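PDB 4JWG: tRNA (guanine(9)-N1)-methyltransferase from Schizosaccharomyces pombe, which catalyses the S-adenosyl-L-methionine-dependent methylation of guanine N1 at position 9 of cytoplasmic tRNA, this construct being its SPOUT-type methyltransferase domain. Local coordinates for residues 31-36 and 69-74; 114-119 and 133-138; 118-123 and 150-155; 125-130 and 161-166. All coordinates share one frame; numbering follows the deposited sequence.

Overall arrangement
The four contacts sample one parallel sheet from its middle to its rim. Interaction 1 pairs strands 32-36 and 70-74 and is the most buried; interaction 2 pairs 116-119 with 135-138, and the two meet because strands 32-36 and 135-139 are neighbours. Both combine parallel backbone bonding with aliphatic and aromatic side chains. Interaction 3 shares Tyr118 and Leu119 with interaction 2 but turns to helix 150-158, replacing backbone pairing by ring, sulfur and amide contacts. Interaction 4, partly buried like interaction 3, lays a loop on an outermost strand, 161-163. Asp36 ties interaction 1 to Tyr118 and Lys154, while Thr162 lies where interactions 3 and 4 meet.

Interaction 1. Residues 31-36 and 69-74; sequences IRIVLD and VELFAT
Ile33 N donates to Glu70 O, and Ile33 O accepts from Phe72 N at 2.7 Å, so one residue of strand 32-36 binds two of strand 70-74, which runs beside it in the same direction; this is how parallel pairing is built. Leu35 repeats the pattern, its N bound to Phe72 O at 2.7 Å in a nearly straight bond (173°) and its O receiving Thr74 N. At the entrance the bond from Glu70 N to Ile31 O is weak. CA-H...O contacts fill in between, as from Leu71 CA to Ile33 O.

Apolar side chains divide between the two faces of the sheet. On one, Ile33 CD1 rests 4.0 Å from Val69 CG1, while Leu71, its CG anti to the backbone N (chi1 -176°), swings CD1 back to within 4.0 Å of Leu35 CG; helix 181-194 covers this side. On the other, Val34 CG2 lies 3.8 Å from Phe72 CB, and the aliphatic CG of Arg32 approaches Phe72 CE2.

At the C-terminal ends a water joins Asp36 OD1 (2.6 Å) to Thr74 OG1 (2.5 Å). Asp36 OD2 binds Tyr118 OH and Lys154 NZ. The beta-alpha-beta unit thus has an apolar, backbone-bonded middle and a polar end close to the cofactor-binding Gly139, where the lysine would probably favour a charged carboxylate.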
loop_
_atom_site.group_PDB
_atom_site.type_symbol
_atom_site.label_atom_id
_atom_site.label_comp_id
_atom_site.label_asym_id
_atom_site.label_seq_id
_atom_site.Cartn_x
_atom_site.Cartn_y
_atom_site.Cartn_z
ATOM N N ILE A 31 3.641 -7.653 10.254
ATOM C CA ILE A 31 3.169 -7.587 8.874
ATOM C C ILE A 31 4.035 -6.657 8.050
ATOM O O ILE A 31 4.476 -5.603 8.537
ATOM C CB ILE A 31 1.749 -7.088 8.806
ATOM C CG1 ILE A 31 0.836 -8.059 9.503
ATOM C CG2 ILE A 31 1.288 -6.973 7.372
ATOM C CD1 ILE A 31 -0.559 -7.515 9.696
ATOM N N ARG A 32 4.271 -7.036 6.799
ATOM C CA ARG A 32 4.991 -6.160 5.884
ATOM C C ARG A 32 4.100 -5.673 4.765
ATOM O O ARG A 32 3.284 -6.414 4.227
ATOM C CB ARG A 32 6.251 -6.838 5.378
ATOM C CG ARG A 32 7.224 -7.136 6.536
ATOM C CD ARG A 32 7.909 -8.462 6.336
ATOM N NE ARG A 32 6.958 -9.553 6.492
ATOM C CZ ARG A 32 7.219 -10.823 6.204
ATOM N NH1 ARG A 32 8.411 -11.150 5.750
ATOM N NH2 ARG A 32 6.287 -11.761 6.374
ATOM N N ILE A 33 4.232 -4.401 4.441
ATOM C CA ILE A 33 3.410 -3.836 3.414
ATOM C C ILE A 33 4.310 -3.245 2.380
ATOM O O ILE A 33 5.251 -2.526 2.727
ATOM C CB ILE A 33 2.417 -2.782 3.984
ATOM C CG1 ILE A 33 1.430 -3.452 4.973
ATOM C CG2 ILE A 33 1.669 -2.030 2.836
ATOM C CD1 ILE A 33 0.295 -2.539 5.554
ATOM N N VAL A 34 4.016 -3.546 1.114
ATOM C CA VAL A 34 4.899 -3.271 -0.011
ATOM C C VAL A 34 4.176 -2.325 -0.940
ATOM O O VAL A 34 3.016 -2.539 -1.290
ATOM C CB VAL A 34 5.256 -4.600 -0.758
ATOM C CG1 VAL A 34 5.928 -4.363 -2.124
ATOM C CG2 VAL A 34 6.100 -5.511 0.135
ATOM N N LEU A 35 4.842 -1.239 -1.301
ATOM C CA LEU A 35 4.318 -0.374 -2.323
ATOM C C LEU A 35 5.035 -0.798 -3.565
ATOM O O LEU A 35 6.274 -0.642 -3.722
ATOM C CB LEU A 35 4.607 1.095 -2.023
ATOM C CG LEU A 35 4.131 1.579 -0.667
ATOM C CD1 LEU A 35 4.466 3.048 -0.621
ATOM C CD2 LEU A 35 2.627 1.311 -0.460
ATOM N N ASP A 36 4.261 -1.375 -4.459
ATOM C CA ASP A 36 4.885 -1.834 -5.680
ATOM C C ASP A 36 5.051 -0.701 -6.718
ATOM O O ASP A 36 4.117 -0.345 -7.428
ATOM C CB ASP A 36 4.118 -3.008 -6.219
ATOM C CG ASP A 36 4.513 -3.337 -7.611
ATOM O OD1 ASP A 36 5.671 -3.001 -7.987
ATOM O OD2 ASP A 36 3.671 -3.938 -8.311
ATOM N N VAL A 69 3.978 -1.035 10.786
ATOM C CA VAL A 69 4.412 -2.217 10.009
ATOM C C VAL A 69 5.816 -1.952 9.556
ATOM O O VAL A 69 6.331 -0.871 9.838
ATOM C CB VAL A 69 3.496 -2.487 8.752
ATOM C CG1 VAL A 69 2.025 -2.709 9.154
ATOM C CG2 VAL A 69 3.622 -1.391 7.664
ATOM N N GLU A 70 6.462 -2.908 8.883
ATOM C CA GLU A 70 7.607 -2.562 8.026
ATOM C C GLU A 70 7.052 -2.248 6.628
ATOM O O GLU A 70 6.425 -3.113 5.964
ATOM C CB GLU A 70 8.681 -3.661 7.931
ATOM C CG GLU A 70 9.543 -3.820 9.187
ATOM C CD GLU A 70 10.650 -2.762 9.358
ATOM O OE1 GLU A 70 11.104 -2.119 8.366
ATOM O OE2 GLU A 70 11.095 -2.589 10.518
ATOM N N LEU A 71 7.286 -1.007 6.198
ATOM C CA LEU A 71 6.821 -0.532 4.902
ATOM C C LEU A 71 7.958 -0.706 3.886
ATOM O O LEU A 71 9.108 -0.297 4.164
ATOM C CB LEU A 71 6.383 0.935 5.011
ATOM C CG LEU A 71 5.775 1.591 3.772
ATOM C CD1 LEU A 71 4.499 0.850 3.273
ATOM C CD2 LEU A 71 5.514 3.095 4.040
ATOM N N PHE A 72 7.639 -1.314 2.726
ATOM C CA PHE A 72 8.631 -1.520 1.648
ATOM C C PHE A 72 8.276 -0.756 0.407
ATOM O O PHE A 72 7.100 -0.594 0.062
ATOM C CB PHE A 72 8.716 -2.984 1.269
ATOM C CG PHE A 72 9.532 -3.782 2.192
ATOM C CD1 PHE A 72 10.825 -4.157 1.833
ATOM C CD2 PHE A 72 9.040 -4.131 3.442
ATOM C CE1 PHE A 72 11.627 -4.896 2.720
ATOM C CE2 PHE A 72 9.816 -4.856 4.328
ATOM C CZ PHE A 72 11.123 -5.243 3.965
ATOM N N ALA A 73 9.287 -0.293 -0.288
ATOM C CA ALA A 73 9.038 0.327 -1.555
ATOM C C ALA A 73 9.912 -0.427 -2.554
ATOM O O ALA A 73 11.133 -0.204 -2.604
ATOM C CB ALA A 73 9.384 1.791 -1.495
ATOM N N THR A 74 9.285 -1.348 -3.297
ATOM C CA THR A 74 9.969 -2.229 -4.256
ATOM C C THR A 74 9.915 -1.716 -5.677
ATOM O O THR A 74 8.969 -1.017 -6.078
ATOM C CB THR A 74 9.470 -3.679 -4.197
ATOM O OG1 THR A 74 8.081 -3.735 -4.554
ATOM C CG2 THR A 74 9.642 -4.224 -2.785
HETATM O O HOH W 1 7.929 -3.984 -7.029
#

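Interaction 2. Residues 114-119 and 133-138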
loop_
_atom_site.group_PDB
_atom_site.type_symbol
_atom_site.label_atom_id
_atom_site.label_comp_id
_atom_site.label_asym_id
_atom_site.label_seq_id
_atom_site.Cartn_x
_atom_site.Cartn_y
_atom_site.Cartn_z
ATOM N N GLU A 114 4.860 -17.485 -1.061
ATOM C CA GLU A 114 3.492 -17.907 -0.718
ATOM C C GLU A 114 2.894 -17.071 0.415
ATOM O O GLU A 114 1.762 -17.299 0.818
ATOM C CB GLU A 114 3.413 -19.419 -0.389
ATOM C CG GLU A 114 3.888 -19.848 1.026
ATOM C CD GLU A 114 5.350 -19.448 1.348
ATOM O OE1 GLU A 114 6.179 -19.318 0.404
ATOM O OE2 GLU A 114 5.668 -19.254 2.556
ATOM N N LYS A 115 3.648 -16.099 0.910
ATOM C CA LYS A 115 3.155 -15.215 1.964
ATOM C C LYS A 115 2.698 -13.868 1.413
ATOM O O LYS A 115 2.167 -13.056 2.153
ATOM C CB LYS A 115 4.221 -15.035 3.056
ATOM C CG LYS A 115 4.287 -16.225 4.023
ATOM C CD LYS A 115 5.716 -16.467 4.552
ATOM C CE LYS A 115 5.812 -17.783 5.373
ATOM N NZ LYS A 115 7.223 -18.176 5.730
ATOM N N LEU A 116 2.896 -13.663 0.110
ATOM C CA LEU A 116 2.530 -12.445 -0.597
ATOM C C LEU A 116 1.062 -12.412 -0.972
ATOM O O LEU A 116 0.542 -13.398 -1.477
ATOM C CB LEU A 116 3.321 -12.345 -1.887
ATOM C CG LEU A 116 4.844 -12.224 -1.830
ATOM C CD1 LEU A 116 5.417 -12.571 -3.195
ATOM C CD2 LEU A 116 5.208 -10.812 -1.423
ATOM N N VAL A 117 0.405 -11.267 -0.727
ATOM C CA VAL A 117 -0.994 -11.030 -1.115
ATOM C C VAL A 117 -1.067 -9.705 -1.829
ATOM O O VAL A 117 -0.771 -8.657 -1.232
ATOM C CB VAL A 117 -1.955 -10.974 0.103
ATOM C CG1 VAL A 117 -3.392 -10.790 -0.336
ATOM C CG2 VAL A 117 -1.828 -12.230 0.939
ATOM N N TYR A 118 -1.479 -9.741 -3.094
ATOM C CA TYR A 118 -1.587 -8.534 -3.884
ATOM C C TYR A 118 -2.990 -7.995 -3.754
ATOM O O TYR A 118 -3.949 -8.676 -4.130
ATOM C CB TYR A 118 -1.267 -8.773 -5.366
ATOM C CG TYR A 118 -0.703 -7.525 -6.024
ATOM C CD1 TYR A 118 0.569 -7.545 -6.561
ATOM C CD2 TYR A 118 -1.425 -6.302 -6.046
ATOM C CE1 TYR A 118 1.139 -6.413 -7.142
ATOM C CE2 TYR A 118 -0.871 -5.142 -6.609
ATOM C CZ TYR A 118 0.441 -5.216 -7.164
ATOM O OH TYR A 118 1.078 -4.136 -7.766
ATOM N N LEU A 119 -3.119 -6.776 -3.239
ATOM C CA LEU A 119 -4.438 -6.213 -3.109
ATOM C C LEU A 119 -4.927 -5.689 -4.432
ATOM O O LEU A 119 -4.234 -4.932 -5.119
ATOM C CB LEU A 119 -4.496 -5.074 -2.088
ATOM C CG LEU A 119 -3.805 -5.156 -0.741
ATOM C CD1 LEU A 119 -4.131 -3.864 -0.040
ATOM C CD2 LEU A 119 -4.213 -6.329 0.063
ATOM N N ASP A 133 1.969 -12.956 9.658
ATOM C CA ASP A 133 3.014 -13.579 8.819
ATOM C C ASP A 133 2.972 -13.220 7.306
ATOM O O ASP A 133 3.841 -13.695 6.539
ATOM C CB ASP A 133 3.016 -15.127 8.991
ATOM C CG ASP A 133 1.688 -15.771 8.579
ATOM O OD1 ASP A 133 0.635 -15.349 9.114
ATOM O OD2 ASP A 133 1.689 -16.681 7.706
ATOM N N LYS A 134 1.998 -12.403 6.875
ATOM C CA LYS A 134 1.793 -12.156 5.445
ATOM C C LYS A 134 2.359 -10.830 4.988
ATOM O O LYS A 134 2.795 -10.008 5.803
ATOM C CB LYS A 134 0.321 -12.233 5.074
ATOM C CG LYS A 134 -0.268 -13.609 5.229
ATOM C CD LYS A 134 -0.229 -14.405 3.930
ATOM C CE LYS A 134 -0.787 -15.817 4.110
ATOM N NZ LYS A 134 -1.796 -15.937 5.242
ATOM N N ILE A 135 2.354 -10.652 3.668
ATOM C CA ILE A 135 2.965 -9.526 3.004
ATOM C C ILE A 135 1.962 -8.992 2.011
ATOM O O ILE A 135 1.613 -9.661 1.035
ATOM C CB ILE A 135 4.253 -9.924 2.256
ATOM C CG1 ILE A 135 5.255 -10.567 3.221
ATOM C CG2 ILE A 135 4.901 -8.720 1.580
ATOM C CD1 ILE A 135 6.321 -11.346 2.501
ATOM N N TYR A 136 1.531 -7.768 2.259
ATOM C CA TYR A 136 0.467 -7.145 1.514
ATOM C C TYR A 136 1.014 -6.091 0.582
ATOM O O TYR A 136 1.781 -5.186 1.025
ATOM C CB TYR A 136 -0.550 -6.573 2.500
ATOM C CG TYR A 136 -1.184 -7.680 3.298
ATOM C CD1 TYR A 136 -2.195 -8.476 2.743
ATOM C CD2 TYR A 136 -0.737 -7.985 4.585
ATOM C CE1 TYR A 136 -2.759 -9.542 3.474
ATOM C CE2 TYR A 136 -1.294 -9.045 5.329
ATOM C CZ TYR A 136 -2.301 -9.812 4.762
ATOM O OH TYR A 136 -2.850 -10.854 5.486
ATOM N N ILE A 137 0.643 -6.223 -0.701
ATOM C CA ILE A 137 1.169 -5.339 -1.786
ATOM C C ILE A 137 0.118 -4.357 -2.270
ATOM O O ILE A 137 -1.047 -4.742 -2.517
ATOM C CB ILE A 137 1.707 -6.121 -3.019
ATOM C CG1 ILE A 137 2.647 -7.260 -2.581
ATOM C CG2 ILE A 137 2.407 -5.191 -3.972
ATOM C CD1 ILE A 137 2.842 -8.327 -3.613
ATOM N N ILE A 138 0.517 -3.082 -2.381
ATOM C CA ILE A 138 -0.338 -2.066 -2.970
ATOM C C ILE A 138 0.353 -1.551 -4.224
ATOM O O ILE A 138 1.508 -1.158 -4.172
ATOM C CB ILE A 138 -0.610 -0.916 -1.995
ATOM C CG1 ILE A 138 -1.176 -1.414 -0.668
ATOM C CG2 ILE A 138 -1.551 0.090 -2.592
ATOM C CD1 ILE A 138 -0.998 -0.325 0.553
#
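Val117 and Tyr136 lie side by side and point the same way from neighbouring parallel strands, 116-119 and 135-138, in the sheet of this SPOUT-type methyltransferase. Val117 CB sits 3.6 Å from Tyr136 CD1, and Val117 CG2 reaches along to CE1, so both atoms meet the CD1-CE1 side of the ring obliquely. Leu119 CD2 comes to the same CD1 from further along the strand. The far end of the tyrosine is fixed by its OH, which takes the backbone N of Asp131.

On the other face of the sheet, with Leu116, Tyr118, Ile135 and Ile137, the geometry changes. Tyr118 and Ile137 cross at about a right angle, and the methyl CG2 of Ile137 stands over the ring of Tyr118 in a CH-pi contact, 3.8 Å from the centroid and displaced toward the rim near CE1 and CZ. A chi1 of -48° sets Ile137 CG1 beside the backbone N, so that CG2 is left over the ring while CG1 carries CD1 to Tyr118 CD1 and back to Leu116 CD2. That leucine methyl also packs 3.7 Å from Ile135 CG2, making a continuous apolar row.

The backbone holds these pairs in step: Val117 N donates to Ile135 O at 2.7 Å, and Val117 O accepts from Ile137 N. Leu119, a residue that binds S-adenosyl-L-methionine, closes the pairing. Its N meets Ile137 O at 3.0 Å, in the carbonyl plane, while its CD1 touches Ile138 CG1 at 3.9 Å.

Interaction 3. Residues 118-123 and 150-155; sequences YLSADS and LCQNKA
Strand 116-119 ends in a type I turn from Ser120 to Ser123, closed by Ser123 N on Ser120 O, and the first turns of helix 150-158 pack against both strand end and turn. Within the loop, Ser120 OG accepts from Asp122 N at 3.0 Å, an ST turn that fixes the serine hydroxyl facing the helix.

Tyr118 reaches the helix at two places. Its CB meets Ala155 CB at 3.6 Å, while further out CE2 presses on Cys151 CB at 3.4 Å. Cys151 SG lies oblique to the ring, 4.8 Å from its centroid, a sulfur-aromatic contact nearest CE2 and OH.

Gln152 spans to the turn. Its chain bends at chi2 (-63°), with CG set against both Ser120 OG and Asp122 CB at 3.6 Å, and its amide NE2 approaches Ser123. NE2 and Ser123 OG both converge on Thr162 OG1 of the adjoining strand, too closely for either bond to be taken literally.

The contact is therefore apolar and sulfur-aromatic at Tyr118 and mainly van der Waals packing of Gln152 at the turn, without a clear hydrogen bond directly between the segments. It brings together two S-adenosyl-L-methionine-binding residues, Leu119 at a strand end and Cys151 in a helix.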
loop_
_atom_site.group_PDB
_atom_site.type_symbol
_atom_site.label_atom_id
_atom_site.label_comp_id
_atom_site.label_asym_id
_atom_site.label_seq_id
_atom_site.Cartn_x
_atom_site.Cartn_y
_atom_site.Cartn_z
ATOM N N TYR A 118 -1.479 -9.741 -3.094
ATOM C CA TYR A 118 -1.587 -8.534 -3.884
ATOM C C TYR A 118 -2.990 -7.995 -3.754
ATOM O O TYR A 118 -3.949 -8.676 -4.130
ATOM C CB TYR A 118 -1.267 -8.773 -5.366
ATOM C CG TYR A 118 -0.703 -7.525 -6.024
ATOM C CD1 TYR A 118 0.569 -7.545 -6.561
ATOM C CD2 TYR A 118 -1.425 -6.302 -6.046
ATOM C CE1 TYR A 118 1.139 -6.413 -7.142
ATOM C CE2 TYR A 118 -0.871 -5.142 -6.609
ATOM C CZ TYR A 118 0.441 -5.216 -7.164
ATOM O OH TYR A 118 1.078 -4.136 -7.766
ATOM N N LEU A 119 -3.119 -6.776 -3.239
ATOM C CA LEU A 119 -4.438 -6.213 -3.109
ATOM C C LEU A 119 -4.927 -5.689 -4.432
ATOM O O LEU A 119 -4.234 -4.932 -5.119
ATOM C CB LEU A 119 -4.496 -5.074 -2.088
ATOM C CG LEU A 119 -3.805 -5.156 -0.741
ATOM C CD1 LEU A 119 -4.131 -3.864 -0.040
ATOM C CD2 LEU A 119 -4.213 -6.329 0.063
ATOM N N SER A 120 -6.155 -6.044 -4.774
ATOM C CA SER A 120 -6.727 -5.577 -6.029
ATOM C C SER A 120 -8.231 -5.596 -5.915
ATOM O O SER A 120 -8.813 -6.642 -5.590
ATOM C CB SER A 120 -6.283 -6.452 -7.212
ATOM O OG SER A 120 -7.274 -6.408 -8.238
ATOM N N ALA A 121 -8.854 -4.458 -6.217
ATOM C CA ALA A 121 -10.321 -4.351 -6.229
ATOM C C ALA A 121 -11.005 -5.338 -7.188
ATOM O O ALA A 121 -12.245 -5.466 -7.122
ATOM C CB ALA A 121 -10.761 -2.924 -6.578
ATOM N N ASP A 122 -10.215 -5.973 -8.075
ATOM C CA ASP A 122 -10.734 -6.874 -9.106
ATOM C C ASP A 122 -10.705 -8.348 -8.672
ATOM O O ASP A 122 -11.175 -9.227 -9.402
ATOM C CB ASP A 122 -9.951 -6.720 -10.435
ATOM C CG ASP A 122 -10.040 -5.296 -11.027
ATOM O OD1 ASP A 122 -11.171 -4.708 -11.086
ATOM O OD2 ASP A 122 -8.962 -4.754 -11.408
ATOM N N SER A 123 -10.135 -8.633 -7.510
ATOM C CA SER A 123 -10.114 -9.989 -7.025
ATOM C C SER A 123 -11.507 -10.514 -6.704
ATOM O O SER A 123 -12.411 -9.734 -6.351
ATOM C CB SER A 123 -9.269 -10.050 -5.770
ATOM O OG SER A 123 -8.646 -11.297 -5.699
ATOM N N LEU A 150 -5.291 -4.441 -14.024
ATOM C CA LEU A 150 -3.847 -4.247 -14.081
ATOM C C LEU A 150 -3.047 -5.013 -13.049
ATOM O O LEU A 150 -2.064 -5.677 -13.380
ATOM C CB LEU A 150 -3.515 -2.783 -13.837
ATOM C CG LEU A 150 -2.023 -2.509 -13.646
ATOM C CD1 LEU A 150 -1.324 -2.627 -14.964
ATOM C CD2 LEU A 150 -1.781 -1.170 -13.005
ATOM N N CYS A 151 -3.474 -4.915 -11.790
ATOM C CA CYS A 151 -2.775 -5.587 -10.684
ATOM C C CYS A 151 -3.233 -7.054 -10.548
ATOM O O CYS A 151 -2.491 -7.863 -10.036
ATOM C CB CYS A 151 -2.926 -4.835 -9.345
ATOM S SG CYS A 151 -2.262 -3.103 -9.321
ATOM N N GLN A 152 -4.441 -7.400 -10.996
ATOM C CA GLN A 152 -4.887 -8.811 -11.025
ATOM C C GLN A 152 -4.021 -9.585 -11.996
ATOM O O GLN A 152 -3.500 -10.656 -11.651
ATOM C CB GLN A 152 -6.326 -8.935 -11.510
ATOM C CG GLN A 152 -7.337 -9.256 -10.447
ATOM C CD GLN A 152 -7.131 -10.593 -9.762
ATOM O OE1 GLN A 152 -6.808 -11.608 -10.385
ATOM N NE2 GLN A 152 -7.316 -10.593 -8.468
ATOM N N ASN A 153 -3.873 -9.025 -13.211
ATOM C CA ASN A 153 -3.088 -9.634 -14.281
ATOM C C ASN A 153 -1.679 -9.916 -13.829
ATOM O O ASN A 153 -1.154 -11.006 -14.053
ATOM C CB ASN A 153 -3.010 -8.707 -15.486
ATOM C CG ASN A 153 -4.273 -8.711 -16.335
ATOM O OD1 ASN A 153 -4.299 -8.055 -17.381
ATOM N ND2 ASN A 153 -5.328 -9.445 -15.897
ATOM N N LYS A 154 -1.066 -8.923 -13.200
ATOM C CA LYS A 154 0.312 -9.038 -12.751
ATOM C C LYS A 154 0.515 -10.130 -11.687
ATOM O O LYS A 154 1.365 -11.006 -11.840
ATOM C CB LYS A 154 0.788 -7.693 -12.214
ATOM C CG LYS A 154 2.147 -7.760 -11.576
ATOM C CD LYS A 154 2.733 -6.380 -11.380
ATOM C CE LYS A 154 4.109 -6.470 -10.709
ATOM N NZ LYS A 154 4.773 -5.168 -10.937
ATOM N N ALA A 155 -0.247 -10.086 -10.601
ATOM C CA ALA A 155 -0.075 -11.091 -9.564
ATOM C C ALA A 155 -0.499 -12.453 -10.096
ATOM O O ALA A 155 0.184 -13.457 -9.853
ATOM C CB ALA A 155 -0.879 -10.723 -8.364
#

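Interaction 4. Residues 125-130 and 161-166; sequences NTITEL and KTAKLP
The loop that follows strand 116-119 runs beside strand 161-163 and its extension into the cofactor-binding Leu165, joined to this outer margin of the sheet by a single backbone bridge between Thr126 and Lys164. Lys164 N donates to Asn125 O at 3.0 Å, arriving well above the carbonyl plane, and Lys164 O takes Ile127 N at 2.9 Å almost in line with its C=O.

Asn125 adds a side-chain bond. Its ND2 lies 3.1 Å from Thr162 O, with that oxygen nearly in the plane of the amide, which directs the N-H at the oxygen and would limit rotation of the amide. With CG anti to the carbonyl carbon (chi1 -66°), the amide extends back toward Thr162 and Lys161, where ND2 also nears Lys161 CG.

Thr126 uses its two branches differently: OG1 passes 3.5 Å from Lys164 CE, while CG2 packs on Pro166 CB at 3.5 Å. Ile127 places CG1 and CD1 about equally close to Ala163 CB, 3.9 Å from each, and its carbonyl oxygen lies beside the proline ring. Lys164 NZ turns to Ser123 O, tying the strand's extension to the turn 120-123 that precedes the loop.

Trp197 of helix 197-204 touches Ile127, Leu130, Leu165 and Pro166, and helix 181-194 meets Leu130 and Leu165 through Leu188. On the sheet side, strand 116-119 pairs with Lys161 and Ala163 through Tyr118.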
loop_
_atom_site.group_PDB
_atom_site.type_symbol
_atom_site.label_atom_id
_atom_site.label_comp_id
_atom_site.label_asym_id
_atom_site.label_seq_id
_atom_site.Cartn_x
_atom_site.Cartn_y
_atom_site.Cartn_z
ATOM N N ASN A 125 -11.460 -12.840 -4.373
ATOM C CA ASN A 125 -11.162 -12.964 -2.951
ATOM C C ASN A 125 -11.325 -11.708 -2.147
ATOM O O ASN A 125 -11.157 -10.625 -2.642
ATOM C CB ASN A 125 -9.739 -13.422 -2.766
ATOM C CG ASN A 125 -9.526 -14.806 -3.289
ATOM O OD1 ASN A 125 -10.477 -15.612 -3.361
ATOM N ND2 ASN A 125 -8.289 -15.103 -3.667
ATOM N N THR A 126 -11.635 -11.877 -0.874
ATOM C CA THR A 126 -11.760 -10.757 0.012
ATOM C C THR A 126 -11.047 -11.075 1.310
ATOM O O THR A 126 -11.279 -12.134 1.925
ATOM C CB THR A 126 -13.213 -10.420 0.300
ATOM O OG1 THR A 126 -13.949 -10.414 -0.921
ATOM C CG2 THR A 126 -13.324 -9.065 0.912
ATOM N N ILE A 127 -10.177 -10.152 1.710
ATOM C CA ILE A 127 -9.627 -10.134 3.057
ATOM C C ILE A 127 -10.710 -9.970 4.099
ATOM O O ILE A 127 -11.568 -9.105 3.998
ATOM C CB ILE A 127 -8.667 -8.951 3.254
ATOM C CG1 ILE A 127 -7.404 -9.181 2.458
ATOM C CG2 ILE A 127 -8.275 -8.836 4.696
ATOM C CD1 ILE A 127 -6.848 -10.554 2.710
ATOM N N THR A 128 -10.660 -10.768 5.139
ATOM C CA THR A 128 -11.541 -10.482 6.275
ATOM C C THR A 128 -10.741 -10.082 7.523
ATOM O O THR A 128 -11.303 -9.495 8.445
ATOM C CB THR A 128 -12.523 -11.638 6.551
ATOM O OG1 THR A 128 -11.795 -12.853 6.748
ATOM C CG2 THR A 128 -13.444 -11.834 5.353
ATOM N N GLU A 129 -9.434 -10.376 7.498
ATOM C CA GLU A 129 -8.462 -10.043 8.545
ATOM C C GLU A 129 -7.067 -10.041 7.923
ATOM O O GLU A 129 -6.836 -10.693 6.920
ATOM C CB GLU A 129 -8.443 -11.089 9.666
ATOM C CG GLU A 129 -9.717 -11.273 10.436
ATOM C CD GLU A 129 -10.190 -12.732 10.344
ATOM O OE1 GLU A 129 -11.302 -12.986 9.773
ATOM O OE2 GLU A 129 -9.406 -13.619 10.816
ATOM N N LEU A 130 -6.128 -9.344 8.536
ATOM C CA LEU A 130 -4.755 -9.424 8.105
ATOM C C LEU A 130 -3.979 -10.375 9.033
ATOM O O LEU A 130 -4.123 -10.301 10.252
ATOM C CB LEU A 130 -4.110 -8.028 8.156
ATOM C CG LEU A 130 -4.813 -6.842 7.481
ATOM C CD1 LEU A 130 -4.074 -5.559 7.791
ATOM C CD2 LEU A 130 -4.938 -7.072 5.975
ATOM N N LYS A 161 -1.402 -14.881 -4.685
ATOM C CA LYS A 161 -2.798 -14.639 -4.315
ATOM C C LYS A 161 -3.158 -13.132 -4.393
ATOM O O LYS A 161 -2.317 -12.270 -4.145
ATOM C CB LYS A 161 -3.075 -15.216 -2.914
ATOM C CG LYS A 161 -4.532 -15.666 -2.696
ATOM C CD LYS A 161 -4.661 -16.857 -1.712
ATOM C CE LYS A 161 -4.079 -18.156 -2.286
ATOM N NZ LYS A 161 -3.684 -19.117 -1.219
ATOM N N THR A 162 -4.388 -12.834 -4.780
ATOM C CA THR A 162 -4.863 -11.481 -4.849
ATOM C C THR A 162 -6.048 -11.434 -3.936
ATOM O O THR A 162 -6.708 -12.451 -3.752
ATOM C CB THR A 162 -5.392 -11.106 -6.259
ATOM O OG1 THR A 162 -6.515 -11.945 -6.590
ATOM C CG2 THR A 162 -4.309 -11.208 -7.317
ATOM N N ALA A 163 -6.340 -10.273 -3.367
ATOM C CA ALA A 163 -7.576 -10.115 -2.577
ATOM C C ALA A 163 -7.889 -8.669 -2.532
ATOM O O ALA A 163 -6.995 -7.849 -2.702
ATOM C CB ALA A 163 -7.424 -10.641 -1.148
ATOM N N LYS A 164 -9.157 -8.363 -2.299
ATOM C CA LYS A 164 -9.608 -7.014 -2.104
ATOM C C LYS A 164 -10.028 -6.806 -0.642
ATOM O O LYS A 164 -10.156 -7.768 0.148
ATOM C CB LYS A 164 -10.764 -6.729 -3.054
ATOM C CG LYS A 164 -12.023 -7.467 -2.705
ATOM C CD LYS A 164 -13.204 -6.980 -3.486
ATOM C CE LYS A 164 -14.227 -8.090 -3.573
ATOM N NZ LYS A 164 -14.705 -8.060 -4.986
ATOM N N LEU A 165 -10.215 -5.546 -0.278
ATOM C CA LEU A 165 -10.595 -5.185 1.065
ATOM C C LEU A 165 -12.090 -5.427 1.180
ATOM O O LEU A 165 -12.808 -5.266 0.202
ATOM C CB LEU A 165 -10.319 -3.702 1.278
ATOM C CG LEU A 165 -8.885 -3.173 1.257
ATOM C CD1 LEU A 165 -8.857 -1.719 0.847
ATOM C CD2 LEU A 165 -8.299 -3.310 2.608
ATOM N N PRO A 166 -12.570 -5.800 2.379
ATOM C CA PRO A 166 -13.986 -6.136 2.523
ATOM C C PRO A 166 -14.797 -4.900 2.861
ATOM O O PRO A 166 -15.318 -4.790 3.990
ATOM C CB PRO A 166 -13.987 -7.087 3.722
ATOM C CG PRO A 166 -12.906 -6.521 4.604
ATOM C CD PRO A 166 -11.860 -5.895 3.678
#